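Local coordinates for protein solute carrier family 15 member 1 (Mus musculus, PDB 5A9D) that carries small peptides into intestinal cells together with protons, and is represented here by its extracellular domain, at residues E93-L105 and L159-R171. Sequence-based numbering, arbitrary orientation.
Sequences EKGENGIRFVNTL and LDFGSAYTYVIRR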
loop_
_atom_site.group_PDB
_atom_site.type_symbol
_atom_site.label_atom_id
_atom_site.label_comp_id
_atom_site.label_asym_id
_atom_site.label_seq_id
_atom_site.Cartn_x
_atom_site.Cartn_y
_atom_site.Cartn_z
ATOM N N GLU A 93 13.703 -13.150 -0.516
ATOM C CA GLU A 93 14.228 -14.510 -0.373
ATOM C C GLU A 93 13.849 -15.082 0.984
ATOM O O GLU A 93 13.561 -14.332 1.927
ATOM C CB GLU A 93 15.755 -14.524 -0.557
ATOM C CG GLU A 93 16.176 -14.494 -2.023
ATOM C CD GLU A 93 17.612 -14.104 -2.326
ATOM O OE1 GLU A 93 18.518 -14.464 -1.539
ATOM O OE2 GLU A 93 17.832 -13.463 -3.380
ATOM N N LYS A 94 13.800 -16.411 1.065
ATOM C CA LYS A 94 13.475 -17.138 2.297
ATOM C C LYS A 94 14.549 -16.801 3.319
ATOM O O LYS A 94 15.745 -16.857 2.988
ATOM C CB LYS A 94 13.432 -18.654 2.044
ATOM C CG LYS A 94 12.065 -19.166 1.612
ATOM C CD LYS A 94 12.168 -20.593 1.085
ATOM C CE LYS A 94 10.915 -21.040 0.377
ATOM N NZ LYS A 94 11.052 -22.421 -0.152
ATOM N N GLY A 95 14.104 -16.335 4.490
ATOM C CA GLY A 95 14.986 -15.948 5.583
ATOM C C GLY A 95 15.319 -14.483 5.710
ATOM O O GLY A 95 15.893 -14.079 6.729
ATOM N N GLU A 96 14.981 -13.670 4.686
ATOM C CA GLU A 96 15.225 -12.226 4.755
ATOM C C GLU A 96 14.301 -11.548 5.767
ATOM O O GLU A 96 13.203 -12.044 6.048
ATOM C CB GLU A 96 15.104 -11.559 3.382
ATOM C CG GLU A 96 16.292 -11.862 2.484
ATOM C CD GLU A 96 16.301 -11.081 1.187
ATOM O OE1 GLU A 96 15.254 -11.053 0.500
ATOM O OE2 GLU A 96 17.355 -10.486 0.866
ATOM N N ASN A 97 14.763 -10.436 6.329
ATOM C CA ASN A 97 14.055 -9.700 7.343
ATOM C C ASN A 97 13.467 -8.455 6.740
ATOM O O ASN A 97 14.170 -7.721 6.059
ATOM C CB ASN A 97 15.010 -9.364 8.511
ATOM C CG ASN A 97 15.631 -10.623 9.108
ATOM O OD1 ASN A 97 14.946 -11.485 9.677
ATOM N ND2 ASN A 97 16.903 -10.845 8.833
ATOM N N GLY A 98 12.185 -8.240 6.985
ATOM C CA GLY A 98 11.479 -7.047 6.540
ATOM C C GLY A 98 11.719 -5.942 7.534
ATOM O O GLY A 98 11.541 -6.147 8.729
ATOM N N ILE A 99 12.142 -4.775 7.063
ATOM C CA ILE A 99 12.356 -3.633 7.943
ATOM C C ILE A 99 11.611 -2.423 7.386
ATOM O O ILE A 99 11.731 -2.111 6.206
ATOM C CB ILE A 99 13.870 -3.325 8.175
ATOM C CG1 ILE A 99 14.600 -4.501 8.865
ATOM C CG2 ILE A 99 14.088 -2.004 8.962
ATOM C CD1 ILE A 99 16.165 -4.395 8.820
ATOM N N ARG A 100 10.861 -1.740 8.245
ATOM C CA ARG A 100 10.212 -0.487 7.862
ATOM C C ARG A 100 10.593 0.558 8.920
ATOM O O ARG A 100 10.999 0.204 10.026
ATOM C CB ARG A 100 8.682 -0.634 7.717
ATOM C CG ARG A 100 7.990 -0.862 9.042
ATOM C CD ARG A 100 6.505 -0.722 8.895
ATOM N NE ARG A 100 5.867 -1.110 10.144
ATOM C CZ ARG A 100 4.576 -1.359 10.275
ATOM N NH1 ARG A 100 3.760 -1.231 9.235
ATOM N NH2 ARG A 100 4.090 -1.762 11.440
ATOM N N PHE A 101 10.538 1.819 8.543
ATOM C CA PHE A 101 10.890 2.902 9.445
ATOM C C PHE A 101 9.678 3.779 9.706
ATOM O O PHE A 101 8.873 4.007 8.813
ATOM C CB PHE A 101 12.030 3.751 8.854
ATOM C CG PHE A 101 13.356 3.033 8.922
ATOM C CD1 PHE A 101 13.741 2.152 7.910
ATOM C CD2 PHE A 101 14.188 3.179 10.035
ATOM C CE1 PHE A 101 14.946 1.443 8.007
ATOM C CE2 PHE A 101 15.407 2.505 10.114
ATOM C CZ PHE A 101 15.769 1.621 9.118
ATOM N N VAL A 102 9.560 4.265 10.947
ATOM C CA VAL A 102 8.495 5.157 11.342
ATOM C C VAL A 102 9.194 6.454 11.725
ATOM O O VAL A 102 10.089 6.446 12.572
ATOM C CB VAL A 102 7.593 4.595 12.485
ATOM C CG1 VAL A 102 6.707 5.691 13.105
ATOM C CG2 VAL A 102 6.734 3.439 11.986
ATOM N N ASN A 103 8.744 7.565 11.138
ATOM C CA ASN A 103 9.305 8.872 11.434
ATOM C C ASN A 103 8.427 9.596 12.436
ATOM O O ASN A 103 7.255 9.802 12.155
ATOM C CB ASN A 103 9.466 9.677 10.132
ATOM C CG ASN A 103 9.987 11.072 10.338
ATOM O OD1 ASN A 103 10.649 11.366 11.324
ATOM N ND2 ASN A 103 9.771 11.935 9.374
ATOM N N THR A 104 8.967 9.983 13.608
ATOM C CA THR A 104 8.167 10.765 14.572
ATOM C C THR A 104 8.583 12.240 14.561
ATOM O O THR A 104 8.034 13.025 15.311
ATOM C CB THR A 104 8.213 10.176 15.992
ATOM O OG1 THR A 104 9.494 10.429 16.559
ATOM C CG2 THR A 104 7.880 8.690 16.035
ATOM N N LEU A 105 9.549 12.610 13.705
ATOM C CA LEU A 105 10.049 13.977 13.628
ATOM C C LEU A 105 9.102 14.846 12.816
ATOM O O LEU A 105 8.266 14.310 12.094
ATOM C CB LEU A 105 11.478 13.999 13.031
ATOM C CG LEU A 105 12.486 13.024 13.659
ATOM C CD1 LEU A 105 13.790 13.050 12.893
ATOM C CD2 LEU A 105 12.695 13.295 15.148
ATOM N N LEU A 159 19.649 -9.173 13.344
ATOM C CA LEU A 159 18.476 -9.588 12.586
ATOM C C LEU A 159 18.365 -11.113 12.570
ATOM O O LEU A 159 19.269 -11.786 12.043
ATOM C CB LEU A 159 18.681 -9.114 11.129
ATOM C CG LEU A 159 17.965 -7.858 10.599
ATOM C CD1 LEU A 159 18.013 -6.694 11.594
ATOM C CD2 LEU A 159 18.527 -7.463 9.242
ATOM N N ASP A 160 17.272 -11.663 13.149
ATOM C CA ASP A 160 17.027 -13.109 13.151
ATOM C C ASP A 160 16.747 -13.627 11.714
ATOM O O ASP A 160 17.259 -13.061 10.764
ATOM C CB ASP A 160 15.907 -13.477 14.147
ATOM C CG ASP A 160 16.213 -13.168 15.614
ATOM O OD1 ASP A 160 17.363 -13.430 16.058
ATOM O OD2 ASP A 160 15.286 -12.713 16.333
ATOM N N PHE A 161 16.015 -14.728 11.553
ATOM C CA PHE A 161 15.710 -15.325 10.254
ATOM C C PHE A 161 14.218 -15.175 9.981
ATOM O O PHE A 161 13.400 -15.594 10.790
ATOM C CB PHE A 161 16.111 -16.818 10.261
ATOM C CG PHE A 161 15.811 -17.606 9.003
ATOM C CD1 PHE A 161 14.526 -18.086 8.749
ATOM C CD2 PHE A 161 16.824 -17.924 8.104
ATOM C CE1 PHE A 161 14.252 -18.821 7.595
ATOM C CE2 PHE A 161 16.558 -18.707 6.976
ATOM C CZ PHE A 161 15.270 -19.141 6.729
ATOM N N GLY A 162 13.884 -14.560 8.848
ATOM C CA GLY A 162 12.512 -14.359 8.398
ATOM C C GLY A 162 11.681 -13.410 9.244
ATOM O O GLY A 162 10.458 -13.464 9.186
ATOM N N SER A 163 12.307 -12.544 10.023
ATOM C CA SER A 163 11.566 -11.644 10.915
ATOM C C SER A 163 11.109 -10.336 10.227
ATOM O O SER A 163 11.292 -10.139 9.012
ATOM C CB SER A 163 12.389 -11.350 12.162
ATOM O OG SER A 163 12.762 -12.554 12.808
ATOM N N ALA A 164 10.409 -9.503 10.977
ATOM C CA ALA A 164 9.964 -8.203 10.494
ATOM C C ALA A 164 10.083 -7.250 11.650
ATOM O O ALA A 164 9.790 -7.636 12.780
ATOM C CB ALA A 164 8.538 -8.262 9.986
ATOM N N TYR A 165 10.605 -6.050 11.390
ATOM C CA TYR A 165 10.844 -5.041 12.418
ATOM C C TYR A 165 10.409 -3.672 11.953
ATOM O O TYR A 165 10.449 -3.373 10.762
ATOM C CB TYR A 165 12.338 -4.978 12.814
ATOM C CG TYR A 165 12.940 -6.301 13.241
ATOM C CD1 TYR A 165 12.870 -6.725 14.564
ATOM C CD2 TYR A 165 13.581 -7.126 12.322
ATOM C CE1 TYR A 165 13.405 -7.950 14.956
ATOM C CE2 TYR A 165 14.140 -8.338 12.706
ATOM C CZ TYR A 165 14.041 -8.748 14.023
ATOM O OH TYR A 165 14.590 -9.951 14.388
ATOM N N THR A 166 10.028 -2.833 12.924
ATOM C CA THR A 166 9.658 -1.439 12.741
ATOM C C THR A 166 10.671 -0.662 13.561
ATOM O O THR A 166 10.825 -0.891 14.757
ATOM C CB THR A 166 8.231 -1.175 13.206
ATOM O OG1 THR A 166 7.336 -1.868 12.364
ATOM C CG2 THR A 166 7.861 0.294 13.133
ATOM N N TYR A 167 11.386 0.205 12.898
ATOM C CA TYR A 167 12.387 1.055 13.540
ATOM C C TYR A 167 11.778 2.443 13.679
ATOM O O TYR A 167 11.399 3.049 12.675
ATOM C CB TYR A 167 13.666 1.033 12.672
ATOM C CG TYR A 167 14.508 -0.221 12.831
ATOM C CD1 TYR A 167 13.925 -1.449 13.141
ATOM C CD2 TYR A 167 15.894 -0.170 12.742
ATOM C CE1 TYR A 167 14.706 -2.591 13.364
ATOM C CE2 TYR A 167 16.682 -1.304 12.967
ATOM C CZ TYR A 167 16.083 -2.514 13.261
ATOM O OH TYR A 167 16.864 -3.630 13.459
ATOM N N VAL A 168 11.529 2.876 14.924
ATOM C CA VAL A 168 10.889 4.178 15.189
ATOM C C VAL A 168 11.978 5.212 15.429
ATOM O O VAL A 168 12.754 5.074 16.357
ATOM C CB VAL A 168 9.857 4.107 16.364
ATOM C CG1 VAL A 168 9.334 5.494 16.726
ATOM C CG2 VAL A 168 8.695 3.172 16.033
ATOM N N ILE A 169 12.010 6.256 14.601
ATOM C CA ILE A 169 12.988 7.333 14.676
ATOM C C ILE A 169 12.415 8.444 15.522
ATOM O O ILE A 169 11.354 8.959 15.180
ATOM C CB ILE A 169 13.307 7.826 13.235
ATOM C CG1 ILE A 169 13.825 6.642 12.353
ATOM C CG2 ILE A 169 14.286 9.054 13.274
ATOM C CD1 ILE A 169 13.819 6.992 10.770
ATOM N N ARG A 170 13.132 8.867 16.580
ATOM C CA ARG A 170 12.684 9.981 17.435
ATOM C C ARG A 170 13.837 10.863 17.859
ATOM O O ARG A 170 15.000 10.475 17.684
ATOM C CB ARG A 170 11.974 9.443 18.686
ATOM C CG ARG A 170 12.830 8.506 19.545
ATOM C CD ARG A 170 12.305 8.473 20.963
ATOM N NE ARG A 170 12.530 7.175 21.590
ATOM C CZ ARG A 170 12.470 6.960 22.900
ATOM N NH1 ARG A 170 12.226 7.966 23.736
ATOM N NH2 ARG A 170 12.663 5.742 23.389
ATOM N N ARG A 171 13.506 11.983 18.538
ATOM C CA ARG A 171 14.511 12.882 19.110
ATOM C C ARG A 171 15.045 12.238 20.364
ATOM O O ARG A 171 14.255 11.765 21.170
ATOM C CB ARG A 171 13.910 14.253 19.509
ATOM C CG ARG A 171 13.507 15.200 18.388
ATOM C CD ARG A 171 14.616 15.525 17.408
ATOM N NE ARG A 171 15.537 16.550 17.888
ATOM C CZ ARG A 171 15.350 17.859 17.740
ATOM N NH1 ARG A 171 14.238 18.321 17.181
ATOM N NH2 ARG A 171 16.265 18.716 18.172
HETATM O O HOH W 1 10.357 12.416 18.192
#
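In the second immunoglobulin-like sandwich of this extracellular domain, strands 97-103 and 164-171 run parallel at the centre of a mixed four-stranded sheet, flanked by strands 125-132 and 177-184. Seven backbone hydrogen bonds join them, from Gly98 N to Ser163 O through to Thr104 N to Ile169 O. At the start of strand 97-103, the Asn97 amide bridges the loop 160-163: OD1 accepts from Ser163 N (2.9 Å) in the carbonyl plane, while ND2 reaches Asp160 O (3.0 Å) along a bent path. CG of Asn97 lies anti to its carbonyl carbon (chi1 -57°), which brings the amide against Leu159 and the loop. A leucine here would probably leave Ser163 N and Asp160 O without these mates and free the loop to shift. Beyond it, the Phe161 ring lays one face on Gly95, whose CA sits over the ring centre.

On the face turned to the sandwich core, the edge of Tyr167 points toward the face of Phe101 in an offset edge-to-face pair, centroids 5.5 Å apart, and Ile99 CG2 rests over one face of the tyrosine. On the other face, the extended Arg100 side chain sends NE to Thr166 OG1 (2.8 Å), nearly in the guanidinium plane. Asp184 also bonds this hydroxyl, and Arg100 NH1 forms a salt bridge with Asp86 of the second subunit. At the far end Ile169 O takes two donors from one residue, Thr104 N and, on a lone pair, Thr104 OG1 at 2.7 Å; a water donating to that hydroxyl accepts from Arg171 N.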